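Local atomic coordinates of protein (superoxide dismutase) (PDB entry 1COJ), a protein that converts superoxide radicals into hydrogen peroxide and molecular oxygen with one iron ion in each subunit of a homotetramer. Residues 81-86 against 194-199; 10-15 against 27-32. One frame throughout, in Å; residues are numbered along the deposited sequence.

Contact 1: residues 81-86 against 194-199; sequences HELYFG and NERFEK. With FE (Fe (III) ion), chain B.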
loop_
_atom_site.group_PDB
_atom_site.type_symbol
_atom_site.label_atom_id
_atom_site.label_comp_id
_atom_site.label_asym_id
_atom_site.label_seq_id
_atom_site.Cartn_x
_atom_site.Cartn_y
_atom_site.Cartn_z
ATOM N N HIS A 81 10.626 -0.822 -17.022
ATOM C CA HIS A 81 11.707 0.013 -17.537
ATOM C C HIS A 81 12.124 -0.412 -18.939
ATOM O O HIS A 81 12.385 0.436 -19.794
ATOM C CB HIS A 81 12.907 0.028 -16.589
ATOM C CG HIS A 81 12.753 0.991 -15.451
ATOM N ND1 HIS A 81 12.245 0.648 -14.218
ATOM C CD2 HIS A 81 12.970 2.328 -15.398
ATOM C CE1 HIS A 81 12.160 1.754 -13.478
ATOM N NE2 HIS A 81 12.589 2.799 -14.150
ATOM N N GLU A 82 12.141 -1.717 -19.194
ATOM C CA GLU A 82 12.510 -2.204 -20.517
ATOM C C GLU A 82 11.483 -1.783 -21.563
ATOM O O GLU A 82 11.842 -1.459 -22.697
ATOM C CB GLU A 82 12.699 -3.717 -20.504
ATOM C CG GLU A 82 13.900 -4.128 -19.683
ATOM C CD GLU A 82 14.209 -5.608 -19.756
ATOM O OE1 GLU A 82 15.294 -5.990 -19.279
ATOM O OE2 GLU A 82 13.382 -6.389 -20.274
ATOM N N LEU A 83 10.214 -1.761 -21.172
ATOM C CA LEU A 83 9.139 -1.349 -22.072
ATOM C C LEU A 83 9.202 0.162 -22.312
ATOM O O LEU A 83 8.882 0.651 -23.396
ATOM C CB LEU A 83 7.779 -1.727 -21.475
ATOM C CG LEU A 83 7.436 -3.219 -21.397
ATOM C CD1 LEU A 83 6.232 -3.431 -20.500
ATOM C CD2 LEU A 83 7.162 -3.761 -22.791
ATOM N N TYR A 84 9.636 0.886 -21.286
ATOM C CA TYR A 84 9.766 2.338 -21.336
ATOM C C TYR A 84 10.921 2.784 -22.245
ATOM O O TYR A 84 10.706 3.491 -23.230
ATOM C CB TYR A 84 9.950 2.861 -19.907
ATOM C CG TYR A 84 10.279 4.331 -19.769
ATOM C CD1 TYR A 84 9.301 5.307 -19.942
ATOM C CD2 TYR A 84 11.558 4.740 -19.397
ATOM C CE1 TYR A 84 9.586 6.657 -19.738
ATOM C CE2 TYR A 84 11.855 6.087 -19.193
ATOM C CZ TYR A 84 10.864 7.038 -19.357
ATOM O OH TYR A 84 11.134 8.359 -19.068
ATOM N N PHE A 85 12.137 2.353 -21.925
ATOM C CA PHE A 85 13.307 2.715 -22.721
ATOM C C PHE A 85 13.202 2.200 -24.152
ATOM O O PHE A 85 13.522 2.914 -25.106
ATOM C CB PHE A 85 14.581 2.167 -22.075
ATOM C CG PHE A 85 14.929 2.811 -20.763
ATOM C CD1 PHE A 85 15.026 4.194 -20.656
ATOM C CD2 PHE A 85 15.175 2.031 -19.635
ATOM C CE1 PHE A 85 15.364 4.794 -19.451
ATOM C CE2 PHE A 85 15.516 2.623 -18.422
ATOM C CZ PHE A 85 15.611 4.006 -18.330
ATOM N N GLY A 86 12.712 0.972 -24.294
ATOM C CA GLY A 86 12.575 0.352 -25.599
ATOM C C GLY A 86 11.672 1.043 -26.599
ATOM O O GLY A 86 11.776 0.799 -27.802
ATOM N N ASN A 194 3.265 -0.234 -32.429
ATOM C CA ASN A 194 2.411 -0.914 -33.402
ATOM C C ASN A 194 2.623 -2.423 -33.373
ATOM O O ASN A 194 1.666 -3.197 -33.499
ATOM C CB ASN A 194 2.654 -0.381 -34.816
ATOM C CG ASN A 194 2.182 1.054 -35.002
ATOM O OD1 ASN A 194 2.506 1.690 -36.003
ATOM N ND2 ASN A 194 1.428 1.570 -34.046
ATOM N N GLU A 195 3.877 -2.843 -33.206
ATOM C CA GLU A 195 4.192 -4.262 -33.143
ATOM C C GLU A 195 3.597 -4.873 -31.884
ATOM O O GLU A 195 3.044 -5.972 -31.922
ATOM C CB GLU A 195 5.700 -4.499 -33.165
ATOM C CG GLU A 195 6.058 -5.957 -32.923
ATOM C CD GLU A 195 7.511 -6.273 -33.191
ATOM O OE1 GLU A 195 7.768 -7.288 -33.872
ATOM O OE2 GLU A 195 8.393 -5.521 -32.721
ATOM N N ARG A 196 3.721 -4.157 -30.770
ATOM C CA ARG A 196 3.172 -4.620 -29.502
ATOM C C ARG A 196 1.669 -4.834 -29.661
ATOM O O ARG A 196 1.126 -5.845 -29.214
ATOM C CB ARG A 196 3.429 -3.598 -28.395
ATOM C CG ARG A 196 4.884 -3.452 -27.994
ATOM C CD ARG A 196 5.034 -2.449 -26.862
ATOM N NE ARG A 196 6.432 -2.233 -26.494
ATOM C CZ ARG A 196 6.862 -1.233 -25.731
ATOM N NH1 ARG A 196 6.008 -0.348 -25.243
ATOM N NH2 ARG A 196 8.158 -1.089 -25.495
ATOM N N PHE A 197 1.011 -3.896 -30.336
ATOM C CA PHE A 197 -0.429 -3.972 -30.561
ATOM C C PHE A 197 -0.820 -5.190 -31.388
ATOM O O PHE A 197 -1.788 -5.885 -31.062
ATOM C CB PHE A 197 -0.944 -2.695 -31.233
ATOM C CG PHE A 197 -2.437 -2.682 -31.456
ATOM C CD1 PHE A 197 -3.315 -2.630 -30.376
ATOM C CD2 PHE A 197 -2.965 -2.727 -32.743
ATOM C CE1 PHE A 197 -4.700 -2.620 -30.574
ATOM C CE2 PHE A 197 -4.347 -2.717 -32.954
ATOM C CZ PHE A 197 -5.215 -2.664 -31.868
ATOM N N GLU A 198 -0.077 -5.441 -32.464
ATOM C CA GLU A 198 -0.346 -6.581 -33.332
ATOM C C GLU A 198 -0.301 -7.879 -32.530
ATOM O O GLU A 198 -1.209 -8.714 -32.621
ATOM C CB GLU A 198 0.679 -6.634 -34.468
ATOM C CG GLU A 198 0.395 -7.683 -35.537
ATOM C CD GLU A 198 -0.875 -7.402 -36.351
ATOM O OE1 GLU A 198 -1.349 -6.242 -36.354
ATOM O OE2 GLU A 198 -1.395 -8.341 -37.004
ATOM N N LYS A 199 0.749 -8.020 -31.726
ATOM C CA LYS A 199 0.937 -9.203 -30.896
ATOM C C LYS A 199 -0.156 -9.302 -29.841
ATOM O O LYS A 199 -0.696 -10.382 -29.596
ATOM C CB LYS A 199 2.311 -9.167 -30.228
ATOM C CG LYS A 199 3.468 -9.216 -31.207
ATOM C CD LYS A 199 4.797 -9.307 -30.489
ATOM C CE LYS A 199 5.921 -9.553 -31.478
ATOM N NZ LYS A 199 7.234 -9.773 -30.813
HETATM FE FE FE B . 12.075 4.762 -13.388
HETATM O O HOH W 1 10.544 -2.942 -25.009
HETATM O O HOH W 2 10.593 4.110 -12.213
#
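The guanidinium of Arg-196 carries Leu-83 on one face and at its edge: CD2 of Leu-83 sits over the middle of the group, 3.9 Å from CZ of Arg-196, while the carbonyl O of Leu-83 meets the rim in plane. That edge contact is a hydrogen bond, Arg-196 NH2 to Leu-83 O at 2.8 Å, fairly straight at 160°, and it uses a lone pair in the carbonyl plane. With its chain extended from CG to NE, Arg-196 reaches from one helix to the other, whose nearest CA atoms, those of Leu-83 and Arg-196, are 10.1 Å apart. NH2 has a second, weak bond to water 1 at 3.1 Å, and this water donates to the carbonyl O of Glu-82. NH1 makes a hydrogen bond to the carbonyl O of Leu-159. The contact thus joins the C-terminal part of helix 63-86, from the N-terminal alpha-hairpin domain of the iron/manganese superoxide dismutase fold, to helix 190-207 of the C-terminal alpha/beta domain. Were this arginine an alanine, the carbonyls of Leu-83 and Leu-159 would probably lose the two N-H donors of one guanidinium, and a gap would open beside Leu-83 CD2. Ile-211 of the second subunit packs on Leu-83, and Phe-210 of that same subunit on Arg-196. Two residues before Leu-83 on the same helix, His-81 NE2 binds the iron at 2.2 Å.

Contact 2: residues 10-15 against 27-32; sequences HLKPQN and HFEAHY. With FE (Fe (III) ion), chain B.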
loop_
_atom_site.group_PDB
_atom_site.type_symbol
_atom_site.label_atom_id
_atom_site.label_comp_id
_atom_site.label_asym_id
_atom_site.label_seq_id
_atom_site.Cartn_x
_atom_site.Cartn_y
_atom_site.Cartn_z
ATOM N N HIS A 10 21.328 -2.618 -24.981
ATOM C CA HIS A 10 20.930 -2.141 -26.297
ATOM C C HIS A 10 19.649 -1.301 -26.283
ATOM O O HIS A 10 19.281 -0.713 -27.298
ATOM C CB HIS A 10 20.775 -3.316 -27.268
ATOM C CG HIS A 10 19.550 -4.148 -27.039
ATOM N ND1 HIS A 10 19.538 -5.280 -26.257
ATOM C CD2 HIS A 10 18.287 -4.024 -27.530
ATOM C CE1 HIS A 10 18.338 -5.820 -26.272
ATOM N NE2 HIS A 10 17.558 -5.079 -27.036
ATOM N N LEU A 11 18.973 -1.269 -25.140
ATOM C CA LEU A 11 17.729 -0.517 -24.979
ATOM C C LEU A 11 17.942 0.931 -24.535
ATOM O O LEU A 11 16.999 1.719 -24.527
ATOM C CB LEU A 11 16.841 -1.225 -23.949
ATOM C CG LEU A 11 15.591 -1.992 -24.384
ATOM C CD1 LEU A 11 15.781 -2.684 -25.711
ATOM C CD2 LEU A 11 15.217 -2.984 -23.293
ATOM N N LYS A 12 19.167 1.273 -24.140
ATOM C CA LYS A 12 19.478 2.621 -23.662
ATOM C C LYS A 12 19.308 3.712 -24.724
ATOM O O LYS A 12 20.012 3.722 -25.738
ATOM C CB LYS A 12 20.900 2.660 -23.107
ATOM C CG LYS A 12 21.236 3.920 -22.340
ATOM C CD LYS A 12 22.651 3.831 -21.815
ATOM C CE LYS A 12 23.041 5.068 -21.039
ATOM N NZ LYS A 12 24.458 4.968 -20.611
ATOM N N PRO A 13 18.381 4.658 -24.492
ATOM C CA PRO A 13 18.103 5.765 -25.414
ATOM C C PRO A 13 19.207 6.812 -25.314
ATOM O O PRO A 13 19.868 6.935 -24.278
ATOM C CB PRO A 13 16.783 6.342 -24.882
ATOM C CG PRO A 13 16.240 5.281 -23.970
ATOM C CD PRO A 13 17.468 4.714 -23.340
ATOM N N GLN A 14 19.388 7.581 -26.380
ATOM C CA GLN A 14 20.403 8.620 -26.396
ATOM C C GLN A 14 19.983 9.738 -27.340
ATOM O O GLN A 14 19.346 9.497 -28.363
ATOM C CB GLN A 14 21.747 8.043 -26.844
ATOM C CG GLN A 14 22.924 8.432 -25.955
ATOM C CD GLN A 14 22.780 7.915 -24.531
ATOM O OE1 GLN A 14 22.209 8.581 -23.669
ATOM N NE2 GLN A 14 23.280 6.717 -24.288
ATOM N N ASN A 15 20.304 10.965 -26.953
ATOM C CA ASN A 15 20.012 12.166 -27.721
ATOM C C ASN A 15 18.520 12.372 -27.960
ATOM O O ASN A 15 18.112 12.813 -29.036
ATOM C CB ASN A 15 20.780 12.164 -29.050
ATOM C CG ASN A 15 22.281 12.073 -28.858
ATOM O OD1 ASN A 15 22.827 12.598 -27.895
ATOM N ND2 ASN A 15 22.953 11.392 -29.770
ATOM N N HIS A 27 19.039 6.987 -14.608
ATOM C CA HIS A 27 17.805 6.217 -14.727
ATOM C C HIS A 27 18.085 4.807 -15.240
ATOM O O HIS A 27 17.589 3.824 -14.680
ATOM C CB HIS A 27 16.815 6.932 -15.652
ATOM C CG HIS A 27 15.393 6.495 -15.475
ATOM N ND1 HIS A 27 14.345 6.938 -16.255
ATOM C CD2 HIS A 27 14.842 5.638 -14.575
ATOM C CE1 HIS A 27 13.222 6.352 -15.814
ATOM N NE2 HIS A 27 13.472 5.553 -14.794
ATOM N N PHE A 28 18.918 4.716 -16.272
ATOM C CA PHE A 28 19.267 3.437 -16.876
ATOM C C PHE A 28 20.355 2.681 -16.114
ATOM O O PHE A 28 20.178 1.518 -15.754
ATOM C CB PHE A 28 19.712 3.643 -18.329
ATOM C CG PHE A 28 19.781 2.373 -19.127
ATOM C CD1 PHE A 28 18.680 1.944 -19.865
ATOM C CD2 PHE A 28 20.937 1.598 -19.130
ATOM C CE1 PHE A 28 18.727 0.754 -20.597
ATOM C CE2 PHE A 28 20.996 0.409 -19.856
ATOM C CZ PHE A 28 19.889 -0.015 -20.591
ATOM N N GLU A 29 21.469 3.358 -15.859
ATOM C CA GLU A 29 22.610 2.757 -15.183
ATOM C C GLU A 29 22.458 2.456 -13.698
ATOM O O GLU A 29 23.019 1.477 -13.212
ATOM C CB GLU A 29 23.863 3.610 -15.407
ATOM C CG GLU A 29 24.240 3.811 -16.870
ATOM C CD GLU A 29 24.559 2.512 -17.595
ATOM O OE1 GLU A 29 25.003 1.541 -16.944
ATOM O OE2 GLU A 29 24.375 2.469 -18.828
ATOM N N ALA A 30 21.727 3.288 -12.966
ATOM C CA ALA A 30 21.568 3.058 -11.535
ATOM C C ALA A 30 20.252 2.399 -11.145
ATOM O O ALA A 30 20.245 1.329 -10.531
ATOM C CB ALA A 30 21.759 4.357 -10.760
ATOM N N HIS A 31 19.142 3.037 -11.501
ATOM C CA HIS A 31 17.822 2.520 -11.161
ATOM C C HIS A 31 17.454 1.225 -11.850
ATOM O O HIS A 31 17.249 0.209 -11.192
ATOM C CB HIS A 31 16.763 3.587 -11.413
ATOM C CG HIS A 31 16.939 4.807 -10.562
ATOM N ND1 HIS A 31 16.788 4.770 -9.190
ATOM C CD2 HIS A 31 17.314 6.070 -10.865
ATOM C CE1 HIS A 31 17.065 5.963 -8.686
ATOM N NE2 HIS A 31 17.388 6.769 -9.676
ATOM N N TYR A 32 17.380 1.252 -13.176
ATOM C CA TYR A 32 17.035 0.061 -13.941
ATOM C C TYR A 32 17.929 -1.140 -13.605
ATOM O O TYR A 32 17.437 -2.217 -13.251
ATOM C CB TYR A 32 17.083 0.381 -15.438
ATOM C CG TYR A 32 17.142 -0.829 -16.344
ATOM C CD1 TYR A 32 16.174 -1.832 -16.277
ATOM C CD2 TYR A 32 18.181 -0.978 -17.261
ATOM C CE1 TYR A 32 16.247 -2.962 -17.110
ATOM C CE2 TYR A 32 18.264 -2.089 -18.090
ATOM C CZ TYR A 32 17.300 -3.078 -18.014
ATOM O OH TYR A 32 17.397 -4.169 -18.844
HETATM FE FE FE B . 12.075 4.762 -13.388
HETATM O O HOH W 2 10.593 4.110 -12.213
#
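Lys-12 lies across the Phe-28 ring in a CH-pi contact: its CB stands 3.7 Å from the centroid of the Phe-28 ring, only 8° off the normal. CG follows over the same ring, 3.9 Å from CG of Phe-28. Tyr-32 covers the opposite face with its CD2, so the Phe-28 ring is sandwiched between the loop and the next turn of its own helix. Further apolar packing comes from Leu-11, whose CB is 4.3 Å from CE1 of Phe-28. Here the loop leading into helix 21-47 folds back on that helix, the first long helix of the alpha-hairpin domain, which has a wider pi-type turn at 27-32, with Tyr-32 N bonded to His-27 O at 3.0 Å. The charged contact lies beyond the ring. CG of Lys-12 is anti to the backbone N (chi1 -169°) and the chain runs straight from there, which carries the ammonium past Phe-28 to the carboxylate of Glu-29. In this salt bridge, Lys-12 NZ to Glu-29 OE2 at 3.1 Å, NZ comes to OE2 on the anti side, 22° out of the carboxylate plane. Each charge has its stronger partner outside this pair: Glu-25 OE2 for Lys-12 NZ, and Lys-33 for Glu-29 OE1. Metal binding belongs to the residue just before Phe-28, His-27, whose NE2 holds the iron at 2.1 Å.

Overall arrangement
The two contacts, with centres about 16 Å apart, meet at the iron: contact 1 supplies His-81 and contact 2 His-27, and Asp-163, His-167 and water 2 complete the coordination. The two also join directly away from the metal. Glu-82 OE1 of contact 1 lies 2.8 Å from Tyr-32 OH of contact 2, a hydrogen bond between helices 63-86 and 21-47. Phe-85 meets Phe-28 edge-to-face, with Phe-85 CD2 3.5 Å from Phe-28 CD1, and CB of Phe-85 packs on the carbonyl O of Leu-11. Contact 2 stays within the alpha-hairpin domain, whereas contact 1 ties that domain to the C-terminal one; the second subunit touches both.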